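Local structure of beta-ketoacyl synthase (Burkholderia phymatum, 4EWG) at residues V162-A167 against I175-E180; S213-E218 against T222-D227; S335-T340 against G345-W350; I353-M356 against Y361-T364. The protein probably catalyses the condensation step of fatty acid elongation as a 3-oxoacyl-[acyl-carrier-protein] synthase with the thiolase-like fold. All coordinates share one frame; numbering follows the deposited sequence.

Contact 1 of 4, residues V162-A167 against I175-E180; sequences VPTSSA and IGYAYE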
loop_
_atom_site.group_PDB
_atom_site.type_symbol
_atom_site.label_atom_id
_atom_site.label_comp_id
_atom_site.label_asym_id
_atom_site.label_seq_id
_atom_site.Cartn_x
_atom_site.Cartn_y
_atom_site.Cartn_z
ATOM N N VAL A 162 6.544 -0.126 -4.288
ATOM C CA VAL A 162 6.076 -0.719 -3.090
ATOM C C VAL A 162 5.155 0.296 -2.399
ATOM O O VAL A 162 5.598 1.207 -1.724
ATOM C CB VAL A 162 7.236 -1.074 -2.152
ATOM C CG1 VAL A 162 6.684 -1.806 -0.934
ATOM C CG2 VAL A 162 8.300 -1.890 -2.897
ATOM N N PRO A 163 3.866 0.120 -2.553
ATOM C CA PRO A 163 2.934 1.100 -1.983
ATOM C C PRO A 163 2.863 0.810 -0.517
ATOM O O PRO A 163 2.645 -0.341 -0.161
ATOM C CB PRO A 163 1.617 0.814 -2.748
ATOM C CG PRO A 163 1.707 -0.622 -3.108
ATOM C CD PRO A 163 3.165 -1.010 -3.193
ATOM N N THR A 164 3.207 1.769 0.335
ATOM C CA THR A 164 3.109 1.562 1.785
ATOM C C THR A 164 2.149 2.565 2.394
ATOM O O THR A 164 2.481 3.285 3.311
ATOM C CB THR A 164 4.492 1.691 2.412
ATOM O OG1 THR A 164 5.030 2.983 2.110
ATOM C CG2 THR A 164 5.419 0.610 1.835
ATOM N N SER A 165 0.950 2.643 1.845
ATOM C CA SER A 165 -0.062 3.560 2.407
ATOM C C SER A 165 -0.767 2.894 3.580
ATOM O O SER A 165 -1.718 2.106 3.400
ATOM C CB SER A 165 -1.038 4.040 1.352
ATOM O OG SER A 165 -0.433 5.011 0.531
ATOM N N SER A 166 -0.259 3.183 4.788
ATOM C CA SER A 166 -0.746 2.522 6.029
ATOM C C SER A 166 -0.906 3.560 7.124
ATOM O O SER A 166 -0.460 3.383 8.264
ATOM C CB SER A 166 0.236 1.434 6.450
ATOM O OG SER A 166 1.586 1.885 6.442
ATOM N N ALA A 167 -1.564 4.644 6.776
ATOM C CA ALA A 167 -1.761 5.766 7.679
ATOM C C ALA A 167 -0.427 6.188 8.290
ATOM O O ALA A 167 0.552 6.445 7.544
ATOM C CB ALA A 167 -2.780 5.397 8.736
ATOM N N ILE A 175 10.403 2.813 4.471
ATOM C CA ILE A 175 11.830 2.692 4.732
ATOM C C ILE A 175 12.169 1.225 4.941
ATOM O O ILE A 175 13.095 0.701 4.297
ATOM C CB ILE A 175 12.308 3.612 5.930
ATOM C CG1 ILE A 175 12.146 5.080 5.527
ATOM C CG2 ILE A 175 13.773 3.330 6.371
ATOM C CD1 ILE A 175 12.210 6.088 6.649
ATOM N N GLY A 176 11.374 0.545 5.765
ATOM C CA GLY A 176 11.641 -0.848 6.097
ATOM C C GLY A 176 11.548 -1.784 4.915
ATOM O O GLY A 176 12.417 -2.622 4.688
ATOM N N TYR A 177 10.464 -1.687 4.175
ATOM C CA TYR A 177 10.269 -2.578 3.061
ATOM C C TYR A 177 11.221 -2.230 1.891
ATOM O O TYR A 177 11.710 -3.115 1.220
ATOM C CB TYR A 177 8.783 -2.581 2.596
ATOM C CG TYR A 177 7.759 -3.170 3.595
ATOM C CD1 TYR A 177 8.109 -4.184 4.483
ATOM C CD2 TYR A 177 6.446 -2.726 3.608
ATOM C CE1 TYR A 177 7.182 -4.730 5.350
ATOM C CE2 TYR A 177 5.513 -3.249 4.471
ATOM C CZ TYR A 177 5.869 -4.261 5.338
ATOM O OH TYR A 177 4.928 -4.779 6.222
ATOM N N ALA A 178 11.525 -0.955 1.698
ATOM C CA ALA A 178 12.565 -0.564 0.694
ATOM C C ALA A 178 13.911 -1.179 1.101
ATOM O O ALA A 178 14.644 -1.748 0.285
ATOM C CB ALA A 178 12.665 0.960 0.547
ATOM N N TYR A 179 14.196 -1.101 2.380
ATOM C CA TYR A 179 15.420 -1.702 2.939
ATOM C C TYR A 179 15.523 -3.199 2.641
ATOM O O TYR A 179 16.571 -3.714 2.251
ATOM C CB TYR A 179 15.457 -1.427 4.454
ATOM C CG TYR A 179 16.286 -2.349 5.280
ATOM C CD1 TYR A 179 17.668 -2.407 5.132
ATOM C CD2 TYR A 179 15.702 -3.150 6.241
ATOM C CE1 TYR A 179 18.443 -3.255 5.920
ATOM C CE2 TYR A 179 16.466 -4.011 7.041
ATOM C CZ TYR A 179 17.829 -4.059 6.870
ATOM O OH TYR A 179 18.579 -4.901 7.683
ATOM N N GLU A 180 14.440 -3.907 2.843
ATOM C CA GLU A 180 14.473 -5.333 2.615
ATOM C C GLU A 180 14.586 -5.640 1.110
ATOM O O GLU A 180 15.208 -6.605 0.722
ATOM C CB GLU A 180 13.242 -5.985 3.225
ATOM C CG GLU A 180 13.286 -5.997 4.752
ATOM C CD GLU A 180 12.003 -6.465 5.394
ATOM O OE1 GLU A 180 10.941 -6.414 4.731
ATOM O OE2 GLU A 180 12.033 -6.810 6.611
#
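Y177 on helix 170-183 meets V162 of strand 161-163 and T164 just after it. The tighter part is at the ring. CG2 of T164 comes to the ring edge, near its plane, and lies 3.9 Å from CD2 of Y177. T164 has OG1 between the backbone N and the carbonyl carbon (chi1 58°). This leaves CG2 as the branch that meets the tyrosine, while OG1 bonds to the backbone O of S170. The looser part is nearer the backbone, at CB. CG1 of V162 stands 4.2 Å from CB of Y177, and the two side chains cross at about a right angle. Only 107 Å² is buried here, both sides summed. The touching residues are all buried, and the hydroxyl end of Y177 faces the second subunit. The phenol OH bonds there to the backbone O of I161 of the second subunit, and E180 forms a salt bridge with R160 of that subunit. A178 packs on M190 and A192 of strand 189-196. The helix therefore lies against the central sheet of the thiolase-like fold at the dimer interface. The chemistry is divided: methyl groups meet the tyrosine within the chain, and its hydroxyl is spent on the partner subunit.

Contact 2 of 4, residues S213-E218 against T222-D227; sequences STRNDE and TPRPFD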
loop_
_atom_site.group_PDB
_atom_site.type_symbol
_atom_site.label_atom_id
_atom_site.label_comp_id
_atom_site.label_asym_id
_atom_site.label_seq_id
_atom_site.Cartn_x
_atom_site.Cartn_y
_atom_site.Cartn_z
ATOM N N SER A 213 -6.090 17.061 20.788
ATOM C CA SER A 213 -6.056 18.149 21.767
ATOM C C SER A 213 -7.082 19.234 21.420
ATOM O O SER A 213 -7.233 19.586 20.239
ATOM C CB SER A 213 -4.674 18.786 21.785
ATOM O OG SER A 213 -4.623 19.890 22.686
ATOM N N THR A 214 -7.761 19.769 22.441
ATOM C CA THR A 214 -8.730 20.809 22.262
ATOM C C THR A 214 -8.348 22.087 23.044
ATOM O O THR A 214 -9.205 22.929 23.318
ATOM C CB THR A 214 -10.118 20.340 22.708
ATOM O OG1 THR A 214 -10.029 19.929 24.045
ATOM C CG2 THR A 214 -10.623 19.163 21.863
ATOM N N ARG A 215 -7.073 22.255 23.369
ATOM C CA ARG A 215 -6.633 23.497 23.986
ATOM C C ARG A 215 -6.533 24.575 22.927
ATOM O O ARG A 215 -5.454 25.013 22.567
ATOM C CB ARG A 215 -5.331 23.293 24.733
ATOM C CG ARG A 215 -5.578 22.532 26.015
ATOM C CD ARG A 215 -4.291 22.174 26.719
ATOM N NE ARG A 215 -3.680 23.342 27.376
ATOM C CZ ARG A 215 -2.612 23.289 28.172
ATOM N NH1 ARG A 215 -2.008 22.130 28.415
ATOM N NH2 ARG A 215 -2.146 24.399 28.723
ATOM N N ASN A 216 -7.691 25.013 22.445
ATOM C CA ASN A 216 -7.767 25.792 21.213
ATOM C C ASN A 216 -7.175 27.196 21.334
ATOM O O ASN A 216 -6.789 27.817 20.333
ATOM C CB ASN A 216 -9.205 25.791 20.684
ATOM C CG ASN A 216 -9.640 24.405 20.180
ATOM O OD1 ASN A 216 -8.805 23.543 19.888
ATOM N ND2 ASN A 216 -10.916 24.211 20.022
ATOM N N ASP A 217 -7.042 27.666 22.572
ATOM C CA ASP A 217 -6.430 28.943 22.847
ATOM C C ASP A 217 -4.948 28.910 23.202
ATOM O O ASP A 217 -4.349 29.957 23.400
ATOM C CB ASP A 217 -7.198 29.608 23.975
ATOM C CG ASP A 217 -8.504 30.201 23.490
ATOM O OD1 ASP A 217 -8.871 29.985 22.298
ATOM O OD2 ASP A 217 -9.163 30.883 24.289
ATOM N N GLU A 218 -4.358 27.735 23.298
ATOM C CA GLU A 218 -2.971 27.632 23.728
ATOM C C GLU A 218 -2.145 26.720 22.817
ATOM O O GLU A 218 -1.627 25.716 23.268
ATOM C CB GLU A 218 -2.924 27.123 25.164
ATOM C CG GLU A 218 -3.588 28.080 26.151
ATOM C CD GLU A 218 -3.540 27.555 27.574
ATOM O OE1 GLU A 218 -4.107 26.465 27.814
ATOM O OE2 GLU A 218 -2.931 28.230 28.443
ATOM N N THR A 222 0.722 22.832 23.394
ATOM C CA THR A 222 0.173 21.515 23.055
ATOM C C THR A 222 0.675 21.161 21.640
ATOM O O THR A 222 0.814 22.063 20.795
ATOM C CB THR A 222 -1.387 21.539 23.146
ATOM O OG1 THR A 222 -1.916 20.234 22.976
ATOM C CG2 THR A 222 -2.018 22.513 22.075
ATOM N N PRO A 223 0.943 19.875 21.376
ATOM C CA PRO A 223 0.732 18.670 22.194
ATOM C C PRO A 223 1.861 18.479 23.190
ATOM O O PRO A 223 2.831 19.216 23.154
ATOM C CB PRO A 223 0.734 17.559 21.162
ATOM C CG PRO A 223 1.695 18.061 20.095
ATOM C CD PRO A 223 1.528 19.546 20.065
ATOM N N ARG A 224 1.712 17.489 24.069
ATOM C CA ARG A 224 2.587 17.327 25.217
ATOM C C ARG A 224 2.918 15.848 25.458
ATOM O O ARG A 224 2.490 15.263 26.449
ATOM C CB ARG A 224 1.914 17.903 26.487
ATOM C CG ARG A 224 1.270 19.269 26.342
ATOM C CD ARG A 224 0.639 19.740 27.666
ATOM N NE ARG A 224 1.618 19.931 28.727
ATOM C CZ ARG A 224 2.349 21.025 28.896
ATOM N NH1 ARG A 224 3.212 21.085 29.901
ATOM N NH2 ARG A 224 2.232 22.067 28.085
ATOM N N PRO A 225 3.703 15.246 24.570
ATOM C CA PRO A 225 3.966 13.828 24.712
ATOM C C PRO A 225 4.484 13.436 26.096
ATOM O O PRO A 225 5.384 14.086 26.625
ATOM C CB PRO A 225 5.029 13.549 23.639
ATOM C CG PRO A 225 4.817 14.602 22.642
ATOM C CD PRO A 225 4.410 15.819 23.423
ATOM N N PHE A 226 3.887 12.387 26.665
ATOM C CA PHE A 226 4.275 11.815 27.981
ATOM C C PHE A 226 4.030 12.741 29.181
ATOM O O PHE A 226 4.389 12.417 30.290
ATOM C CB PHE A 226 5.720 11.313 27.962
ATOM C CG PHE A 226 6.017 10.421 26.802
ATOM C CD1 PHE A 226 5.473 9.154 26.739
ATOM C CD2 PHE A 226 6.793 10.872 25.740
ATOM C CE1 PHE A 226 5.717 8.336 25.667
ATOM C CE2 PHE A 226 7.059 10.062 24.657
ATOM C CZ PHE A 226 6.512 8.786 24.614
ATOM N N ASP A 227 3.383 13.870 28.948
ATOM C CA ASP A 227 3.141 14.853 29.995
ATOM C C ASP A 227 1.816 14.573 30.740
ATOM O O ASP A 227 0.819 14.147 30.143
ATOM C CB ASP A 227 3.108 16.253 29.371
ATOM C CG ASP A 227 3.131 17.355 30.415
ATOM O OD1 ASP A 227 4.225 17.632 30.946
ATOM O OD2 ASP A 227 2.052 17.920 30.696
#
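Two beta turns, one after the other in the long loop between helix 200-207 and strand 238-246, form this contact. A type I turn runs from R215 to E218 and a type II turn from R224 to D227. T222 lies between them, after E218 and just before the cis peptide bond to P223. The hydroxyls of T222 and S213 meet, with OG1 of T222 2.7 Å from OG of S213. S213 OG also bonds to OD1 of D231. T222 OG1 is anti to the backbone N (chi1 -173°), which places CG2 between the backbone N and the carbonyl carbon, 3.4 Å from the backbone O of E218. Each turn has its own salt bridge. R215 grips E218 side-on, with NE and NH2 both directed at OE1 from the same face of the carboxylate. R215 NH2 is 3.0 Å from E218 OE1. R224 NE gives a nearly straight bond of 2.8 Å to D227 OD2, at 174°, and OD2 is met from well above the carboxylate plane. The two arginine side chains cross at about a right angle, and their acidic partners probably ease the like charges. At the crossing, R215 NH1 lies 3.6 Å from CD of R224.

Contact 3 of 4, residues S335-T340 against G345-W350; sequences SYVGHT and GALEAW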
loop_
_atom_site.group_PDB
_atom_site.type_symbol
_atom_site.label_atom_id
_atom_site.label_comp_id
_atom_site.label_asym_id
_atom_site.label_seq_id
_atom_site.Cartn_x
_atom_site.Cartn_y
_atom_site.Cartn_z
ATOM N N SER A 335 6.185 16.748 19.382
ATOM C CA SER A 335 6.078 17.929 20.231
ATOM C C SER A 335 6.376 19.238 19.490
ATOM O O SER A 335 5.986 20.320 19.970
ATOM C CB SER A 335 7.012 17.808 21.449
ATOM O OG SER A 335 8.398 17.945 21.103
ATOM N N TYR A 336 7.089 19.158 18.361
ATOM C CA TYR A 336 7.412 20.337 17.540
ATOM C C TYR A 336 6.522 20.472 16.344
ATOM O O TYR A 336 5.947 21.536 16.116
ATOM C CB TYR A 336 8.843 20.270 17.004
ATOM C CG TYR A 336 9.883 20.342 18.054
ATOM C CD1 TYR A 336 10.267 19.202 18.725
ATOM C CD2 TYR A 336 10.505 21.544 18.371
ATOM C CE1 TYR A 336 11.220 19.243 19.703
ATOM C CE2 TYR A 336 11.486 21.595 19.342
ATOM C CZ TYR A 336 11.822 20.420 20.005
ATOM O OH TYR A 336 12.762 20.400 20.971
ATOM N N VAL A 337 6.446 19.408 15.551
ATOM C CA VAL A 337 5.736 19.447 14.268
ATOM C C VAL A 337 4.371 18.767 14.314
ATOM O O VAL A 337 3.686 18.664 13.281
ATOM C CB VAL A 337 6.585 18.832 13.122
ATOM C CG1 VAL A 337 7.863 19.624 12.973
ATOM C CG2 VAL A 337 6.888 17.363 13.361
ATOM N N GLY A 338 3.957 18.312 15.497
ATOM C CA GLY A 338 2.716 17.570 15.600
ATOM C C GLY A 338 2.845 16.155 15.043
ATOM O O GLY A 338 3.968 15.668 14.779
ATOM N N HIS A 339 1.700 15.496 14.860
ATOM C CA HIS A 339 1.635 14.179 14.260
ATOM C C HIS A 339 1.437 14.374 12.782
ATOM O O HIS A 339 0.344 14.714 12.332
ATOM C CB HIS A 339 0.476 13.394 14.853
ATOM C CG HIS A 339 0.437 11.978 14.430
ATOM N ND1 HIS A 339 1.096 11.533 13.357
ATOM C CD2 HIS A 339 -0.221 10.871 14.975
ATOM C CE1 HIS A 339 0.860 10.215 13.215
ATOM N NE2 HIS A 339 0.061 9.820 14.205
ATOM N N THR A 340 2.509 14.169 12.010
ATOM C CA THR A 340 2.510 14.487 10.592
ATOM C C THR A 340 1.972 13.299 9.748
ATOM O O THR A 340 2.139 13.277 8.529
ATOM C CB THR A 340 3.923 14.895 10.119
ATOM O OG1 THR A 340 4.847 13.839 10.425
ATOM C CG2 THR A 340 4.389 16.211 10.781
ATOM N N GLY A 345 6.845 8.676 9.937
ATOM C CA GLY A 345 7.948 7.707 10.016
ATOM C C GLY A 345 9.191 8.114 9.231
ATOM O O GLY A 345 10.315 7.841 9.669
ATOM N N ALA A 346 8.989 8.800 8.094
ATOM C CA ALA A 346 10.085 9.250 7.255
ATOM C C ALA A 346 10.735 10.497 7.814
ATOM O O ALA A 346 11.957 10.565 7.926
ATOM C CB ALA A 346 9.611 9.488 5.818
ATOM N N LEU A 347 9.926 11.473 8.192
ATOM C CA LEU A 347 10.429 12.703 8.781
ATOM C C LEU A 347 11.222 12.372 10.040
ATOM O O LEU A 347 12.322 12.851 10.228
ATOM C CB LEU A 347 9.274 13.650 9.084
ATOM C CG LEU A 347 9.501 15.050 9.687
ATOM C CD1 LEU A 347 8.271 15.915 9.370
ATOM C CD2 LEU A 347 9.748 15.054 11.191
ATOM N N GLU A 348 10.643 11.562 10.900
ATOM C CA GLU A 348 11.277 11.197 12.166
ATOM C C GLU A 348 12.529 10.379 11.969
ATOM O O GLU A 348 13.479 10.545 12.719
ATOM C CB GLU A 348 10.276 10.466 13.082
ATOM C CG GLU A 348 9.213 11.437 13.611
ATOM C CD GLU A 348 7.928 10.778 14.064
ATOM O OE1 GLU A 348 7.936 9.597 14.384
ATOM O OE2 GLU A 348 6.902 11.466 14.157
ATOM N N ALA A 349 12.554 9.517 10.939
ATOM C CA ALA A 349 13.757 8.762 10.653
ATOM C C ALA A 349 14.876 9.750 10.244
ATOM O O ALA A 349 15.993 9.721 10.770
ATOM C CB ALA A 349 13.494 7.727 9.578
ATOM N N TRP A 350 14.539 10.628 9.316
ATOM C CA TRP A 350 15.468 11.650 8.794
ATOM C C TRP A 350 16.061 12.450 9.940
ATOM O O TRP A 350 17.282 12.482 10.117
ATOM C CB TRP A 350 14.696 12.521 7.808
ATOM C CG TRP A 350 15.347 13.810 7.404
ATOM C CD1 TRP A 350 16.678 14.105 7.399
ATOM C CD2 TRP A 350 14.688 14.984 6.863
ATOM N NE1 TRP A 350 16.887 15.397 6.968
ATOM C CE2 TRP A 350 15.720 15.966 6.628
ATOM C CE3 TRP A 350 13.369 15.335 6.634
ATOM C CZ2 TRP A 350 15.448 17.207 6.143
ATOM C CZ3 TRP A 350 13.105 16.596 6.146
ATOM C CH2 TRP A 350 14.116 17.508 5.901
HETATM O O HOH W 1 5.446 13.971 13.089
#
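L347, T340 and V337 carry this contact, which belongs to the connection from the short helix 334-337 to helix 344-358 within the thiolase-like fold. L347 gives the most surface. Its CG is anti to the backbone N (chi1 -179°), which directs the two methyls at the opposite segment. CD1 goes to T340, lying 4.1 Å from its OG1 and equally far from its CG2. The two side chains cross at about a right angle. CD2 goes to V337, where it is 4.3 Å from CG2. The leucine methyls thus lie across both residues, CD1 on T340 and CD2 on V337. G338 leaves the helix with positive phi, and the chain turns there toward T340. L347 also touches A240 of strand 238-246. Beside this apolar patch lies a polar one, bridged by one water. E348 takes part through OE2, which also forms a salt bridge with K334. The water donates to the backbone O of G338 at 2.8 Å and to E348 OE2 at 3.1 Å. It accepts from the threonine hydroxyl, T340 OG1, at 2.7 Å.

Contact 4 of 4, residues I353-M356 against Y361-T364; sequences IEMM and YAPT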
loop_
_atom_site.group_PDB
_atom_site.type_symbol
_atom_site.label_atom_id
_atom_site.label_comp_id
_atom_site.label_asym_id
_atom_site.label_seq_id
_atom_site.Cartn_x
_atom_site.Cartn_y
_atom_site.Cartn_z
ATOM N N ILE A 353 18.401 10.613 12.275
ATOM C CA ILE A 353 19.740 10.433 11.709
ATOM C C ILE A 353 20.551 11.742 11.772
ATOM O O ILE A 353 21.734 11.726 12.095
ATOM C CB ILE A 353 19.693 9.931 10.267
ATOM C CG1 ILE A 353 19.139 8.508 10.202
ATOM C CG2 ILE A 353 21.081 9.904 9.663
ATOM C CD1 ILE A 353 18.790 8.093 8.799
ATOM N N GLU A 354 19.896 12.859 11.510
ATOM C CA GLU A 354 20.540 14.157 11.621
ATOM C C GLU A 354 21.003 14.425 13.056
ATOM O O GLU A 354 22.108 14.906 13.277
ATOM C CB GLU A 354 19.602 15.283 11.192
ATOM C CG GLU A 354 19.099 15.172 9.770
ATOM C CD GLU A 354 20.077 15.684 8.723
ATOM O OE1 GLU A 354 21.304 15.554 8.910
ATOM O OE2 GLU A 354 19.595 16.211 7.690
ATOM N N MET A 355 20.163 14.084 14.030
ATOM C CA MET A 355 20.515 14.264 15.409
ATOM C C MET A 355 21.651 13.327 15.796
ATOM O O MET A 355 22.612 13.747 16.451
ATOM C CB MET A 355 19.300 14.030 16.273
ATOM C CG MET A 355 18.258 15.118 16.100
ATOM S SD MET A 355 16.927 15.015 17.305
ATOM C CE MET A 355 16.211 13.438 16.853
ATOM N N MET A 356 21.567 12.076 15.370
ATOM C CA MET A 356 22.632 11.102 15.636
ATOM C C MET A 356 23.962 11.567 15.111
ATOM O O MET A 356 24.940 11.453 15.804
ATOM C CB MET A 356 22.313 9.724 15.025
ATOM C CG MET A 356 23.467 8.732 15.112
ATOM S SD MET A 356 23.029 7.044 14.704
ATOM C CE MET A 356 22.996 7.043 12.916
ATOM N N TYR A 361 20.406 15.713 20.715
ATOM C CA TYR A 361 19.078 15.108 20.712
ATOM C C TYR A 361 18.062 16.052 21.341
ATOM O O TYR A 361 18.112 16.354 22.544
ATOM C CB TYR A 361 19.117 13.741 21.416
ATOM C CG TYR A 361 19.907 12.682 20.648
ATOM C CD1 TYR A 361 21.295 12.670 20.683
ATOM C CD2 TYR A 361 19.264 11.707 19.884
ATOM C CE1 TYR A 361 22.023 11.721 19.981
ATOM C CE2 TYR A 361 19.985 10.743 19.182
ATOM C CZ TYR A 361 21.366 10.756 19.233
ATOM O OH TYR A 361 22.109 9.808 18.545
ATOM N N ALA A 362 17.123 16.502 20.520
ATOM C CA ALA A 362 16.113 17.468 20.941
ATOM C C ALA A 362 15.237 16.925 22.086
ATOM O O ALA A 362 14.903 15.742 22.135
ATOM C CB ALA A 362 15.242 17.896 19.758
ATOM N N PRO A 363 14.863 17.791 23.006
ATOM C CA PRO A 363 13.977 17.349 24.063
ATOM C C PRO A 363 12.550 17.291 23.545
ATOM O O PRO A 363 12.233 17.931 22.531
ATOM C CB PRO A 363 14.099 18.480 25.076
ATOM C CG PRO A 363 14.247 19.693 24.238
ATOM C CD PRO A 363 15.064 19.248 23.042
ATOM N N THR A 364 11.690 16.575 24.240
ATOM C CA THR A 364 10.244 16.708 23.995
ATOM C C THR A 364 9.778 18.065 24.541
ATOM O O THR A 364 9.870 18.339 25.733
ATOM C CB THR A 364 9.438 15.566 24.637
ATOM O OG1 THR A 364 9.879 14.321 24.096
ATOM C CG2 THR A 364 7.945 15.723 24.370
HETATM O O HOH W 2 24.823 10.449 18.348
#
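M355 and Y361 meet where helix 344-358 gives way to the following chain. From CB outward, the side chain of M355 runs along Y361 toward A362. CB lies over one face of the Y361 ring, offset toward its rim, 4.3 Å from CD2. CG is anti to the carbonyl carbon (chi1 -69°), and the chain carries on nearly extended to the sulfur. SD lies 4.0 Å from CA of Y361. It also takes a weak but straight hydrogen bond from the backbone N of A362, 3.5 Å from N to SD at 172°. The methyl of A362 is alongside, with CB 4.1 Å from SD. The chain bends at chi3 (-64°), which turns CE off the extended line, and W23 of helix 23-32 packs on the methionine. The ring of Y361 reaches back to M356, the next residue of the helix, and these two side chains lie side by side, pointing the same way. Its OH lies 3.2 Å from CA of M356 and 3.5 Å from CB of M356. A water at the ring edge is shared by Y361 OH and the backbone O of M356. Y301 and V392 also meet the ring. The arrangement is a helix exit: the tyrosine that follows helix 344-358 folds back on its last turn.

In the fold
The four contacts follow one another in series along the chain. Contacts 1 and 2 lie in the N-terminal ketosynthase range, contacts 3 and 4 in the C-terminal one. Contacts 3 and 4 join helix 344-358 to the chain on either side of it; their centres are 11 Å apart, and they touch through Y336 and P363. Contact 1 uses strand 161-163, within this chain an edge strand of the central mixed sheet, and reaches the second subunit. Its I175 packs on A346 and A349 of contact 3, bringing helices 170-183 and 344-358 together across the two halves. Contact 2 lies farthest out, 30 Å from contact 1 between centres. Its P225 packs on S335 and T364, tying loop 213-227 to the C-terminal half.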